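Long-range contacts in major capsid protein P2 (Pseudoalteromonas phage pm2, PDB 2VVF), which forms homotrimers, each subunit with two jelly-roll domains, that build the protein shell of the virion: residues A[71-76]-A[211-216]; A[11-16]-A[118-123]; A[188-193]-A[237-242]; A[49-54]-A[112-117]; A[148-153]-A[258-263]. All coordinates share one frame; numbering follows the deposited sequence.

Interaction 1. Residues A[71-76]-A[211-216]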
# COMPACT_ATOMS: atom_id res chain seq x y z
N ARG A 71 9.87 -1.01 -12.37
CA ARG A 71 9.33 0.35 -12.37
C ARG A 71 8.16 0.52 -11.41
O ARG A 71 8.03 1.56 -10.76
CB ARG A 71 8.91 0.76 -13.78
CG ARG A 71 9.01 2.25 -14.04
CD ARG A 71 8.42 2.61 -15.39
NE ARG A 71 6.97 2.45 -15.41
CZ ARG A 71 6.13 3.27 -14.79
NH1 ARG A 71 6.58 4.31 -14.10
NH2 ARG A 71 4.82 3.06 -14.87
N HIS A 72 7.30 -0.49 -11.34
CA HIS A 72 6.13 -0.44 -10.46
C HIS A 72 6.48 -0.95 -9.07
O HIS A 72 5.62 -1.04 -8.19
CB HIS A 72 5.00 -1.28 -11.04
CG HIS A 72 4.42 -0.73 -12.30
ND1 HIS A 72 3.65 0.42 -12.33
CD2 HIS A 72 4.49 -1.16 -13.58
CE1 HIS A 72 3.28 0.66 -13.57
NE2 HIS A 72 3.77 -0.28 -14.35
N LYS A 73 7.76 -1.28 -8.88
CA LYS A 73 8.25 -1.79 -7.61
C LYS A 73 7.61 -3.12 -7.26
O LYS A 73 7.30 -3.39 -6.10
CB LYS A 73 8.01 -0.77 -6.49
CG LYS A 73 8.87 0.47 -6.60
CD LYS A 73 9.43 0.88 -5.25
CE LYS A 73 10.33 2.09 -5.38
NZ LYS A 73 10.14 3.03 -4.25
N ARG A 74 7.42 -3.96 -8.27
CA ARG A 74 6.85 -5.29 -8.06
C ARG A 74 7.97 -6.22 -7.60
O ARG A 74 9.15 -5.94 -7.84
CB ARG A 74 6.22 -5.82 -9.35
CG ARG A 74 4.99 -5.05 -9.81
CD ARG A 74 4.72 -5.32 -11.28
NE ARG A 74 3.48 -4.69 -11.73
CZ ARG A 74 3.13 -4.57 -13.01
NH1 ARG A 74 3.92 -5.04 -13.96
NH2 ARG A 74 1.99 -3.97 -13.33
N LYS A 75 7.61 -7.31 -6.94
CA LYS A 75 8.59 -8.26 -6.44
C LYS A 75 9.46 -8.83 -7.56
O LYS A 75 8.95 -9.47 -8.49
CB LYS A 75 7.92 -9.39 -5.66
CG LYS A 75 8.88 -10.38 -5.04
CD LYS A 75 10.00 -9.69 -4.29
CE LYS A 75 11.02 -10.69 -3.77
NZ LYS A 75 12.27 -10.03 -3.32
N ILE A 76 10.76 -8.60 -7.47
CA ILE A 76 11.71 -9.10 -8.46
C ILE A 76 12.58 -10.18 -7.84
O ILE A 76 13.14 -10.00 -6.75
CB ILE A 76 12.57 -7.97 -9.05
CG1 ILE A 76 11.68 -6.93 -9.74
CG2 ILE A 76 13.58 -8.54 -10.03
CD1 ILE A 76 10.93 -7.46 -10.94
N GLY A 211 5.68 6.05 -5.75
CA GLY A 211 6.11 4.68 -5.50
C GLY A 211 6.73 3.96 -6.70
O GLY A 211 6.89 2.74 -6.68
N LYS A 212 7.08 4.72 -7.73
CA LYS A 212 7.69 4.14 -8.93
C LYS A 212 9.21 4.22 -8.86
O LYS A 212 9.77 5.10 -8.20
CB LYS A 212 7.19 4.84 -10.19
CG LYS A 212 5.68 4.98 -10.28
CD LYS A 212 5.01 3.63 -10.51
CE LYS A 212 3.50 3.77 -10.49
NZ LYS A 212 2.82 2.46 -10.29
N ALA A 213 9.87 3.31 -9.56
CA ALA A 213 11.33 3.29 -9.60
C ALA A 213 11.79 3.84 -10.94
O ALA A 213 11.28 3.45 -11.99
CB ALA A 213 11.85 1.87 -9.40
N VAL A 214 12.76 4.75 -10.91
CA VAL A 214 13.29 5.34 -12.13
C VAL A 214 14.23 4.36 -12.84
O VAL A 214 15.16 3.83 -12.23
CB VAL A 214 13.97 6.69 -11.85
CG1 VAL A 214 14.52 7.29 -13.14
CG2 VAL A 214 13.00 7.65 -11.18
N LEU A 215 13.97 4.12 -14.12
CA LEU A 215 14.78 3.21 -14.91
C LEU A 215 15.96 3.94 -15.53
O LEU A 215 15.84 5.09 -15.95
CB LEU A 215 13.94 2.54 -16.00
CG LEU A 215 12.71 1.76 -15.53
CD1 LEU A 215 11.93 1.21 -16.72
CD2 LEU A 215 13.10 0.64 -14.57
N ASP A 216 17.11 3.27 -15.59
CA ASP A 216 18.31 3.86 -16.16
C ASP A 216 18.14 4.20 -17.64
O ASP A 216 17.54 3.44 -18.40
CB ASP A 216 19.50 2.92 -15.99
CG ASP A 216 19.87 2.71 -14.53
OD1 ASP A 216 19.32 3.43 -13.67
OD2 ASP A 216 20.72 1.84 -14.25
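Arg71 and Lys212 cross obliquely where the loop after helix 63-71 meets the loop after helix 200-209, a junction between the two jelly-roll domains of the subunit. Each helix ends in a Schellman motif, with Lys73 and Gly211 as the residues of positive phi. Lys212 CG lies 4.0 Å from Arg71 NH1. From there the turn at chi2 (-70°) sends CD off toward the histidine, with Lys212 CD 3.9 Å from His72 ND1. The chain ends at the edge of the imidazole: Lys212 NZ gives a hydrogen bond of 3.0 Å to His72 ND1, only 3° out of the ring plane. Because ND1 accepts here, the ring proton is probably on NE2. Arg71 NE lies over one face of the ring, 4.3 Å above the His72 plane and toward the rim. The guanidinium of Arg74 has His72 CD2 over its centre, 3.7 Å above the plane. Leu215 meets Arg71 at about a right angle, its CD1 4.0 Å from Arg71 CD. Beyond this apolar touch, Arg71 NH2 turns to a salt bridge with Asp222, whose side chain Lys212 also contacts. Between the loops the backbones are stitched by one hydrogen bond, Ala213 N to Arg71 O at 2.8 Å and 164°, and the same oxygen also receives a C-H contact from Lys212 CA at 3.2 Å.

Interaction 2. Residues A[11-16]-A[118-123]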
# COMPACT_ATOMS: atom_id res chain seq x y z
N PRO A 11 8.47 -26.71 -25.30
CA PRO A 11 9.12 -27.53 -26.32
C PRO A 11 10.39 -26.93 -26.92
O PRO A 11 10.45 -25.74 -27.24
CB PRO A 11 8.04 -27.66 -27.40
CG PRO A 11 6.75 -27.42 -26.69
CD PRO A 11 7.06 -26.41 -25.63
N ASN A 12 11.39 -27.79 -27.10
CA ASN A 12 12.65 -27.42 -27.73
C ASN A 12 13.35 -26.18 -27.17
O ASN A 12 13.60 -25.23 -27.91
CB ASN A 12 12.48 -27.30 -29.24
CG ASN A 12 11.55 -28.35 -29.80
OD1 ASN A 12 11.78 -29.55 -29.63
ND2 ASN A 12 10.48 -27.92 -30.45
N VAL A 13 13.70 -26.22 -25.90
CA VAL A 13 14.41 -25.11 -25.28
C VAL A 13 15.91 -25.29 -25.46
O VAL A 13 16.55 -26.06 -24.74
CB VAL A 13 14.03 -24.94 -23.79
CG1 VAL A 13 14.91 -23.88 -23.14
CG2 VAL A 13 12.56 -24.58 -23.65
N ALA A 14 16.48 -24.59 -26.44
CA ALA A 14 17.90 -24.67 -26.71
C ALA A 14 18.41 -23.37 -27.31
O ALA A 14 17.64 -22.58 -27.85
CB ALA A 14 18.19 -25.83 -27.65
N ALA A 15 19.72 -23.15 -27.22
CA ALA A 15 20.34 -21.94 -27.75
C ALA A 15 20.10 -21.80 -29.25
O ALA A 15 20.25 -22.75 -30.01
CB ALA A 15 21.83 -21.93 -27.45
N GLY A 16 19.71 -20.59 -29.67
CA GLY A 16 19.46 -20.30 -31.07
C GLY A 16 18.10 -20.81 -31.54
O GLY A 16 17.75 -20.68 -32.72
N PHE A 118 9.13 -16.28 -28.43
CA PHE A 118 10.41 -15.65 -28.14
C PHE A 118 11.54 -16.45 -28.77
O PHE A 118 11.37 -17.62 -29.11
CB PHE A 118 10.63 -15.55 -26.62
CG PHE A 118 10.62 -16.87 -25.91
CD1 PHE A 118 9.44 -17.42 -25.44
CD2 PHE A 118 11.80 -17.58 -25.74
CE1 PHE A 118 9.44 -18.64 -24.79
CE2 PHE A 118 11.80 -18.80 -25.09
CZ PHE A 118 10.62 -19.33 -24.62
N ASP A 119 12.69 -15.81 -28.94
CA ASP A 119 13.85 -16.46 -29.53
C ASP A 119 14.98 -16.57 -28.51
O ASP A 119 15.29 -15.61 -27.80
CB ASP A 119 14.33 -15.68 -30.75
CG ASP A 119 13.22 -15.37 -31.73
OD1 ASP A 119 12.33 -16.23 -31.91
OD2 ASP A 119 13.22 -14.26 -32.31
N ILE A 120 15.60 -17.74 -28.44
CA ILE A 120 16.71 -17.95 -27.52
C ILE A 120 18.03 -17.64 -28.23
O ILE A 120 18.34 -18.22 -29.27
CB ILE A 120 16.71 -19.38 -26.93
CG1 ILE A 120 15.31 -19.75 -26.44
CG2 ILE A 120 17.73 -19.49 -25.80
CD1 ILE A 120 15.24 -21.11 -25.77
N ASP A 121 18.79 -16.70 -27.67
CA ASP A 121 20.07 -16.32 -28.27
C ASP A 121 20.99 -17.52 -28.45
O ASP A 121 20.92 -18.49 -27.70
CB ASP A 121 20.75 -15.24 -27.44
CG ASP A 121 21.93 -14.60 -28.16
OD1 ASP A 121 21.69 -13.83 -29.11
OD2 ASP A 121 23.08 -14.88 -27.78
N GLU A 122 21.85 -17.44 -29.45
CA GLU A 122 22.79 -18.51 -29.76
C GLU A 122 23.86 -18.67 -28.68
O GLU A 122 24.40 -19.76 -28.49
CB GLU A 122 23.46 -18.26 -31.11
CG GLU A 122 23.68 -19.50 -31.94
CD GLU A 122 24.31 -19.19 -33.28
OE1 GLU A 122 23.76 -18.35 -34.02
OE2 GLU A 122 25.37 -19.79 -33.60
N ALA A 123 24.17 -17.57 -28.00
CA ALA A 123 25.19 -17.58 -26.95
C ALA A 123 24.71 -18.18 -25.63
O ALA A 123 25.50 -18.36 -24.71
CB ALA A 123 25.73 -16.17 -26.74
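Gly16 brings its amide up to the end of strand 118-120 and splits it between two backbone carbonyls. Gly16 N lies 2.8 Å from Ile120 O and 3.1 Å from Asp121 O, and both hydrogen bonds are weak, with angles at the hydrogen of 124° and 138°. One N-H thus points between two acceptors instead of straight at either.

The apolar contact belongs to Ile120 and Val13. Ile120 CG1 stands anti to the carbonyl carbon (chi1 -47°), and beyond it Ile120 CD1 touches Val13 CG1 at 3.8 Å, the two side chains crossing at about a right angle. Both also touch Leu129 on strand 128-136.

Van der Waals contacts with polar backbone complete the set. Ile120 lies against the backbone of Ala14, with both Ile120 CB and CD1 3.5 Å from Ala14 O, and Ala15 CB rests 3.5 Å from Glu122 O, just past the strand. There the chain is bent into an Asx turn, in which Ala123 N makes a hydrogen bond of 2.9 Å to Asp121 OD2 from well above the carboxylate plane.

Pairing of strands 18-23 and 114-120 takes over right after Gly16, through Asn17 and Ile120. This is a loop laid across the end of the N-terminal jelly roll, leading from one sheet of the sandwich into the other.

Interaction 3. Residues A[188-193]-A[237-242]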
# COMPACT_ATOMS: atom_id res chain seq x y z
N GLN A 188 2.27 17.26 -25.39
CA GLN A 188 1.10 18.07 -25.70
C GLN A 188 0.14 17.39 -26.66
O GLN A 188 0.54 16.54 -27.47
CB GLN A 188 1.52 19.43 -26.25
CG GLN A 188 2.42 19.36 -27.47
CD GLN A 188 2.66 20.73 -28.09
OE1 GLN A 188 3.51 21.49 -27.62
NE2 GLN A 188 1.91 21.05 -29.13
N ILE A 189 -1.13 17.75 -26.55
CA ILE A 189 -2.17 17.21 -27.40
C ILE A 189 -3.02 18.37 -27.91
O ILE A 189 -3.68 19.05 -27.12
CB ILE A 189 -3.04 16.18 -26.65
CG1 ILE A 189 -2.19 15.00 -26.18
CG2 ILE A 189 -4.18 15.70 -27.53
CD1 ILE A 189 -2.92 14.06 -25.25
N ASP A 190 -2.97 18.61 -29.21
CA ASP A 190 -3.72 19.70 -29.81
C ASP A 190 -3.29 21.06 -29.25
O ASP A 190 -4.13 21.90 -28.92
CB ASP A 190 -5.23 19.50 -29.58
CG ASP A 190 -5.79 18.34 -30.39
OD1 ASP A 190 -5.18 17.98 -31.42
OD2 ASP A 190 -6.83 17.79 -29.98
N GLY A 191 -1.98 21.26 -29.14
CA GLY A 191 -1.44 22.51 -28.64
C GLY A 191 -1.40 22.58 -27.11
O GLY A 191 -0.54 23.24 -26.54
N THR A 192 -2.33 21.89 -26.46
CA THR A 192 -2.40 21.88 -25.00
C THR A 192 -1.21 21.16 -24.39
O THR A 192 -0.97 19.98 -24.67
CB THR A 192 -3.73 21.30 -24.50
OG1 THR A 192 -4.81 22.15 -24.92
CG2 THR A 192 -3.73 21.21 -22.98
N LYS A 193 -0.46 21.86 -23.55
CA LYS A 193 0.71 21.29 -22.89
C LYS A 193 0.35 20.59 -21.59
O LYS A 193 0.33 21.20 -20.52
CB LYS A 193 1.75 22.39 -22.63
CG LYS A 193 3.18 21.96 -22.89
CD LYS A 193 4.14 23.12 -22.67
CE LYS A 193 3.74 24.34 -23.48
NZ LYS A 193 4.85 25.33 -23.57
N GLN A 237 -10.94 10.20 -31.20
CA GLN A 237 -10.97 10.22 -32.66
C GLN A 237 -10.95 11.65 -33.19
O GLN A 237 -11.00 11.88 -34.39
CB GLN A 237 -12.23 9.51 -33.15
CG GLN A 237 -12.34 9.32 -34.63
CD GLN A 237 -13.52 8.45 -34.98
OE1 GLN A 237 -14.21 7.92 -34.14
NE2 GLN A 237 -13.68 8.25 -36.22
N MET A 238 -10.87 12.62 -32.27
CA MET A 238 -10.86 14.03 -32.64
C MET A 238 -9.54 14.75 -32.38
O MET A 238 -9.38 15.91 -32.74
CB MET A 238 -12.01 14.77 -31.97
CG MET A 238 -12.63 15.86 -32.84
SD MET A 238 -14.36 15.56 -33.23
CE MET A 238 -15.12 16.12 -31.71
N ILE A 239 -8.58 14.05 -31.76
CA ILE A 239 -7.28 14.65 -31.49
C ILE A 239 -6.58 14.92 -32.82
O ILE A 239 -6.48 14.03 -33.67
CB ILE A 239 -6.41 13.76 -30.58
CG1 ILE A 239 -6.93 13.81 -29.14
CG2 ILE A 239 -4.95 14.19 -30.65
CD1 ILE A 239 -6.27 12.80 -28.22
N GLN A 240 -6.10 16.14 -33.00
CA GLN A 240 -5.43 16.53 -34.23
C GLN A 240 -3.92 16.38 -34.14
O GLN A 240 -3.26 16.11 -35.15
CB GLN A 240 -5.79 17.97 -34.60
CG GLN A 240 -6.08 18.17 -36.08
CD GLN A 240 -7.43 17.62 -36.49
OE1 GLN A 240 -8.43 18.32 -36.47
NE2 GLN A 240 -7.45 16.34 -36.85
N ASP A 241 -3.37 16.57 -32.95
CA ASP A 241 -1.93 16.49 -32.75
C ASP A 241 -1.54 15.91 -31.40
O ASP A 241 -1.94 16.41 -30.35
CB ASP A 241 -1.29 17.87 -32.94
CG ASP A 241 0.22 17.80 -33.11
OD1 ASP A 241 0.68 17.22 -34.12
OD2 ASP A 241 0.94 18.33 -32.24
N LEU A 242 -0.74 14.85 -31.44
CA LEU A 242 -0.22 14.20 -30.25
C LEU A 242 1.29 14.31 -30.40
O LEU A 242 1.91 13.56 -31.16
CB LEU A 242 -0.65 12.73 -30.23
CG LEU A 242 -0.56 11.95 -28.91
CD1 LEU A 242 0.84 12.03 -28.32
CD2 LEU A 242 -1.60 12.45 -27.92
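Asp190 reaches from a tight turn into the backbone of residues 239-241, and its carboxylate does most of the gripping. CB is followed by CG beside the backbone N (chi1 -70°), and CG comes within 3.4 Å of Gln240 N. At the tip OD1 accepts two amides. Gln240 N approaches Asp190 OD1 on the syn lone pair, the side of the other oxygen, at 2.6 Å. Asp241 N arrives nearly in line with the C-O bond, 2.8 Å from Asp190 OD1. Asp190 OD2 lies over the chain itself, 3.5 Å from Ile239 CA. Asp190 N adds a hydrogen bond of 2.7 Å to Asp241 O, so main chain and side chain of one residue both grip 240-241. Two N-H dipoles converging on OD1 would be expected to stabilise the charged carboxylate.

Next to it, Ile189 CG2 packs 3.6 Å from Ile239 CG2, the side chains crossing at a slant, while Leu242 lies alongside Ile189 and points the same way. The carboxylate of Asp241 is held by a salt bridge with Arg243.

Residues 189-192 make the type I' turn of the hairpin 182-189/192-199. Strand 242-248 begins beside it, between strand 182-189 and edge strand 157-161 in a four-stranded sheet of the C-terminal jelly roll, and the loop residue Arg166 packs on Ile239 and Leu242.

Interaction 4. Residues A[49-54]-A[112-117]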
# COMPACT_ATOMS: atom_id res chain seq x y z
N VAL A 49 3.55 -11.47 -27.32
CA VAL A 49 2.33 -12.05 -26.78
C VAL A 49 1.31 -11.98 -27.91
O VAL A 49 0.93 -10.90 -28.35
CB VAL A 49 1.85 -11.29 -25.53
CG1 VAL A 49 0.52 -11.83 -25.06
CG2 VAL A 49 2.89 -11.38 -24.42
N GLU A 50 0.89 -13.14 -28.41
CA GLU A 50 -0.05 -13.19 -29.52
C GLU A 50 -1.39 -13.82 -29.19
O GLU A 50 -1.46 -14.90 -28.60
CB GLU A 50 0.58 -13.89 -30.72
CG GLU A 50 1.96 -13.37 -31.09
CD GLU A 50 2.52 -14.06 -32.31
OE1 GLU A 50 2.00 -15.13 -32.69
OE2 GLU A 50 3.49 -13.52 -32.90
N LEU A 51 -2.46 -13.14 -29.60
CA LEU A 51 -3.81 -13.62 -29.40
C LEU A 51 -4.42 -13.87 -30.77
O LEU A 51 -4.64 -12.93 -31.54
CB LEU A 51 -4.65 -12.58 -28.65
CG LEU A 51 -4.16 -12.11 -27.28
CD1 LEU A 51 -5.31 -11.50 -26.49
CD2 LEU A 51 -3.53 -13.26 -26.51
N ASP A 52 -4.65 -15.14 -31.10
CA ASP A 52 -5.20 -15.50 -32.40
C ASP A 52 -4.25 -15.15 -33.54
O ASP A 52 -4.68 -14.82 -34.64
CB ASP A 52 -6.56 -14.82 -32.62
CG ASP A 52 -7.71 -15.62 -32.04
OD1 ASP A 52 -7.45 -16.66 -31.40
OD2 ASP A 52 -8.88 -15.21 -32.22
N GLY A 53 -2.95 -15.23 -33.26
CA GLY A 53 -1.93 -14.95 -34.27
C GLY A 53 -1.55 -13.47 -34.36
O GLY A 53 -0.57 -13.12 -35.01
N ARG A 54 -2.34 -12.61 -33.72
CA ARG A 54 -2.08 -11.17 -33.75
C ARG A 54 -1.23 -10.72 -32.57
O ARG A 54 -1.28 -11.32 -31.50
CB ARG A 54 -3.39 -10.39 -33.79
CG ARG A 54 -4.49 -11.07 -34.60
CD ARG A 54 -5.83 -10.40 -34.39
NE ARG A 54 -5.82 -9.02 -34.87
CZ ARG A 54 -5.90 -8.67 -36.15
NH1 ARG A 54 -5.99 -9.60 -37.09
NH2 ARG A 54 -5.88 -7.39 -36.49
N THR A 112 -8.77 -18.56 -30.22
CA THR A 112 -8.40 -19.78 -30.93
C THR A 112 -6.98 -20.16 -30.53
O THR A 112 -6.64 -21.35 -30.45
CB THR A 112 -8.54 -19.61 -32.46
OG1 THR A 112 -9.90 -19.30 -32.79
CG2 THR A 112 -8.12 -20.89 -33.17
N THR A 113 -6.16 -19.15 -30.27
CA THR A 113 -4.78 -19.37 -29.85
C THR A 113 -4.26 -18.25 -28.95
O THR A 113 -4.52 -17.07 -29.19
CB THR A 113 -3.83 -19.61 -31.05
OG1 THR A 113 -3.68 -18.39 -31.80
CG2 THR A 113 -4.38 -20.70 -31.95
N CYS A 114 -3.51 -18.65 -27.93
CA CYS A 114 -2.88 -17.71 -27.01
C CYS A 114 -1.43 -18.15 -26.87
O CYS A 114 -1.15 -19.24 -26.36
CB CYS A 114 -3.58 -17.72 -25.65
SG CYS A 114 -3.42 -16.17 -24.74
N GLU A 115 -0.51 -17.33 -27.36
CA GLU A 115 0.89 -17.69 -27.36
C GLU A 115 1.83 -16.61 -26.83
O GLU A 115 1.55 -15.41 -26.93
CB GLU A 115 1.32 -18.05 -28.78
CG GLU A 115 1.94 -19.42 -28.93
CD GLU A 115 2.04 -19.85 -30.39
OE1 GLU A 115 1.03 -20.34 -30.93
OE2 GLU A 115 3.12 -19.67 -30.99
N ILE A 116 2.98 -17.05 -26.33
CA ILE A 116 4.03 -16.16 -25.87
C ILE A 116 5.31 -16.63 -26.56
O ILE A 116 6.02 -17.50 -26.06
CB ILE A 116 4.18 -16.16 -24.34
CG1 ILE A 116 2.97 -15.51 -23.69
CG2 ILE A 116 5.44 -15.41 -23.94
CD1 ILE A 116 3.08 -15.42 -22.18
N LYS A 117 5.56 -16.09 -27.74
CA LYS A 117 6.72 -16.47 -28.54
C LYS A 117 7.97 -15.68 -28.17
O LYS A 117 7.89 -14.56 -27.67
CB LYS A 117 6.42 -16.32 -30.03
CG LYS A 117 5.30 -17.21 -30.53
CD LYS A 117 4.68 -16.65 -31.80
CE LYS A 117 5.35 -17.22 -33.05
NZ LYS A 117 4.38 -17.37 -34.17
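Glu50 lays its carboxylate slantwise over the methylene chain of Lys117, with OE1 3.2 Å from Lys117 CD. The bends at chi3 and chi4 bring Lys117 NZ back to a salt bridge of 3.6 Å with Glu50 OE1. The other face of the sheet is apolar: Val49 and Ile116 lie side by side, Val49 CG2 4.2 Å from Ile116 CG1, and Leu51 CD2 rests on Cys114 SG.

Between these layers Glu50 and Glu115 form an antiparallel hydrogen-bonded pair, Glu50 N to Glu115 O at 2.8 Å and Glu115 N to Glu50 O at 2.9 Å. Past the strand end Asp52 continues the pairing with its side chain. Asp52 OD1 accepts a hydrogen bond of 2.6 Å from Thr112 N through the syn lone pair, and one of 3.0 Å from Thr113 N roughly end-on to the C-O bond, while Asp52 N bonds to Thr113 O.

Strand 18-23 pairs with 114-120 along its other edge. Residues 51-54 are a type I' turn, the tight end of the hairpin 44-51/54-59, and the whole belongs to the four-stranded sheet of the N-terminal jelly roll, with a calcium ion about 8 Å from the Leu51 side chain.

Interaction 5. Residues A[148-153]-A[258-263]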
# COMPACT_ATOMS: atom_id res chain seq x y z
N ARG A 148 3.82 -1.56 -27.10
CA ARG A 148 4.31 -1.41 -28.47
C ARG A 148 5.70 -0.79 -28.52
O ARG A 148 6.05 0.06 -27.70
CB ARG A 148 3.32 -0.60 -29.31
CG ARG A 148 2.05 -1.35 -29.66
CD ARG A 148 2.33 -2.83 -29.91
NE ARG A 148 1.13 -3.65 -29.71
CZ ARG A 148 0.13 -3.72 -30.57
NH1 ARG A 148 0.17 -3.04 -31.70
NH2 ARG A 148 -0.92 -4.48 -30.29
N ASN A 149 6.48 -1.21 -29.51
CA ASN A 149 7.85 -0.75 -29.69
C ASN A 149 7.99 0.21 -30.87
O ASN A 149 7.44 -0.03 -31.94
CB ASN A 149 8.77 -1.95 -29.91
CG ASN A 149 10.09 -1.83 -29.18
OD1 ASN A 149 10.32 -0.86 -28.45
ND2 ASN A 149 10.96 -2.81 -29.36
N PHE A 150 8.75 1.29 -30.66
CA PHE A 150 9.00 2.27 -31.72
C PHE A 150 10.43 2.78 -31.62
O PHE A 150 10.95 2.98 -30.53
CB PHE A 150 8.02 3.44 -31.62
CG PHE A 150 6.57 3.04 -31.64
CD1 PHE A 150 5.93 2.78 -32.83
CD2 PHE A 150 5.85 2.95 -30.46
CE1 PHE A 150 4.60 2.40 -32.85
CE2 PHE A 150 4.52 2.58 -30.47
CZ PHE A 150 3.89 2.31 -31.67
N PHE A 151 11.07 2.97 -32.77
CA PHE A 151 12.45 3.45 -32.80
C PHE A 151 12.52 4.78 -33.55
O PHE A 151 12.06 4.88 -34.69
CB PHE A 151 13.37 2.42 -33.45
CG PHE A 151 13.60 1.20 -32.61
CD1 PHE A 151 14.70 1.11 -31.77
CD2 PHE A 151 12.70 0.15 -32.64
CE1 PHE A 151 14.90 -0.01 -30.99
CE2 PHE A 151 12.90 -0.98 -31.86
CZ PHE A 151 14.00 -1.06 -31.03
N LYS A 152 13.06 5.79 -32.90
CA LYS A 152 13.15 7.11 -33.50
C LYS A 152 14.49 7.78 -33.21
O LYS A 152 15.12 7.50 -32.19
CB LYS A 152 12.00 8.00 -33.04
CG LYS A 152 10.82 8.01 -33.99
CD LYS A 152 9.53 7.60 -33.30
CE LYS A 152 8.56 6.96 -34.28
NZ LYS A 152 7.24 7.64 -34.27
N GLN A 153 14.92 8.65 -34.12
CA GLN A 153 16.19 9.34 -33.97
C GLN A 153 16.07 10.58 -33.11
O GLN A 153 15.18 11.42 -33.31
CB GLN A 153 16.77 9.70 -35.34
CG GLN A 153 18.16 10.31 -35.28
CD GLN A 153 19.23 9.29 -34.94
OE1 GLN A 153 18.96 8.09 -34.89
NE2 GLN A 153 20.44 9.77 -34.71
N VAL A 258 5.50 2.46 -25.82
CA VAL A 258 4.17 3.01 -25.58
C VAL A 258 3.24 1.93 -25.04
O VAL A 258 2.99 0.93 -25.72
CB VAL A 258 3.59 3.68 -26.83
CG1 VAL A 258 2.24 4.32 -26.52
CG2 VAL A 258 4.56 4.70 -27.40
N GLU A 259 2.74 2.14 -23.83
CA GLU A 259 1.83 1.19 -23.21
C GLU A 259 0.39 1.57 -23.54
O GLU A 259 -0.19 2.44 -22.89
CB GLU A 259 2.03 1.16 -21.70
CG GLU A 259 3.35 0.55 -21.25
CD GLU A 259 3.46 0.44 -19.75
OE1 GLU A 259 2.80 -0.45 -19.16
OE2 GLU A 259 4.20 1.25 -19.14
N TYR A 260 -0.17 0.93 -24.56
CA TYR A 260 -1.54 1.21 -24.97
C TYR A 260 -2.50 0.37 -24.13
O TYR A 260 -2.10 -0.57 -23.46
CB TYR A 260 -1.73 0.88 -26.45
CG TYR A 260 -1.05 1.85 -27.39
CD1 TYR A 260 -1.66 3.04 -27.76
CD2 TYR A 260 0.20 1.56 -27.94
CE1 TYR A 260 -1.04 3.92 -28.63
CE2 TYR A 260 0.82 2.44 -28.81
CZ TYR A 260 0.20 3.62 -29.15
OH TYR A 260 0.81 4.49 -30.01
N MET A 261 -3.78 0.73 -24.20
CA MET A 261 -4.82 0.01 -23.47
C MET A 261 -6.13 0.09 -24.25
O MET A 261 -6.43 1.11 -24.86
CB MET A 261 -5.02 0.64 -22.09
CG MET A 261 -3.91 0.37 -21.09
SD MET A 261 -4.23 1.19 -19.51
CE MET A 261 -4.80 2.79 -20.07
N GLY A 262 -6.90 -0.99 -24.20
CA GLY A 262 -8.18 -1.03 -24.89
C GLY A 262 -8.76 -2.44 -24.88
O GLY A 262 -8.07 -3.39 -24.53
N VAL A 263 -10.02 -2.56 -25.25
CA VAL A 263 -10.72 -3.84 -25.34
C VAL A 263 -10.19 -4.54 -26.58
O VAL A 263 -10.31 -4.03 -27.70
CB VAL A 263 -12.26 -3.66 -25.42
CG1 VAL A 263 -12.96 -4.97 -25.62
CG2 VAL A 263 -12.80 -2.92 -24.19
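Phe150 and Tyr260 both set CG beside the backbone N (chi1 -56° and -71°), which sends the two CG atoms off on the same side of the strands, from where the rings meet. The two side chains cross at about a right angle and touch rim to rim: Phe150 CE2 is 4.1 Å from Tyr260 CE2, each near the plane of the other ring. Val258 touches both rings. Its CG2 is 3.7 Å from Phe150 CE2, and its CG1 sits 3.3 Å above the Tyr260 plane, toward the rim.

Arg148 comes to the tyrosine edge with its aliphatic part. CB lies in the ring plane, 4.0 Å from Tyr260 CE2, and CG is 3.9 Å from Tyr260 CD2, with the guanidinium turned 59° from the ring. A bend at chi2 carries the chain onward to partners outside the pair of strands: NE bonds to Leu56 O in the N-terminal domain, and NH2 forms a salt bridge with the terminal carboxylate of Phe269. The Phe269 ring also stacks edge-to-face with Tyr260, whose OH bonds to Pro165 O.

Underneath, Arg148 and Val258 are an antiparallel hydrogen-bonded pair, Arg148 N to Val258 O at 3.0 Å and Val258 N to Arg148 O at 3.1 Å. Strands 143-154 and 252-263 are thereby neighbours in a sheet of the C-terminal jelly roll, and the buried Arg148 links that sheet to the other domain and the chain's end.

From the N terminus, interaction 2 opens at residues 11-16 and closes at 118-123, with interaction 4, 49-54 with 112-117, nested inside it; both use strand 114-120, so the loop at one end of the N-terminal jelly roll and the turn after strand 44-51 sit on the same sheet. Interaction 5 then closes residues 148 to 263 of the C-terminal domain around the nested interaction 3. Interaction 1 starts at 71-76, inside the loops of interactions 2 and 4, and ends at 211-216, inside those of interactions 3 and 5. It therefore crosses all four and is the one contact of the five to join the two domains, with nearest atoms about 5 Å from interaction 5.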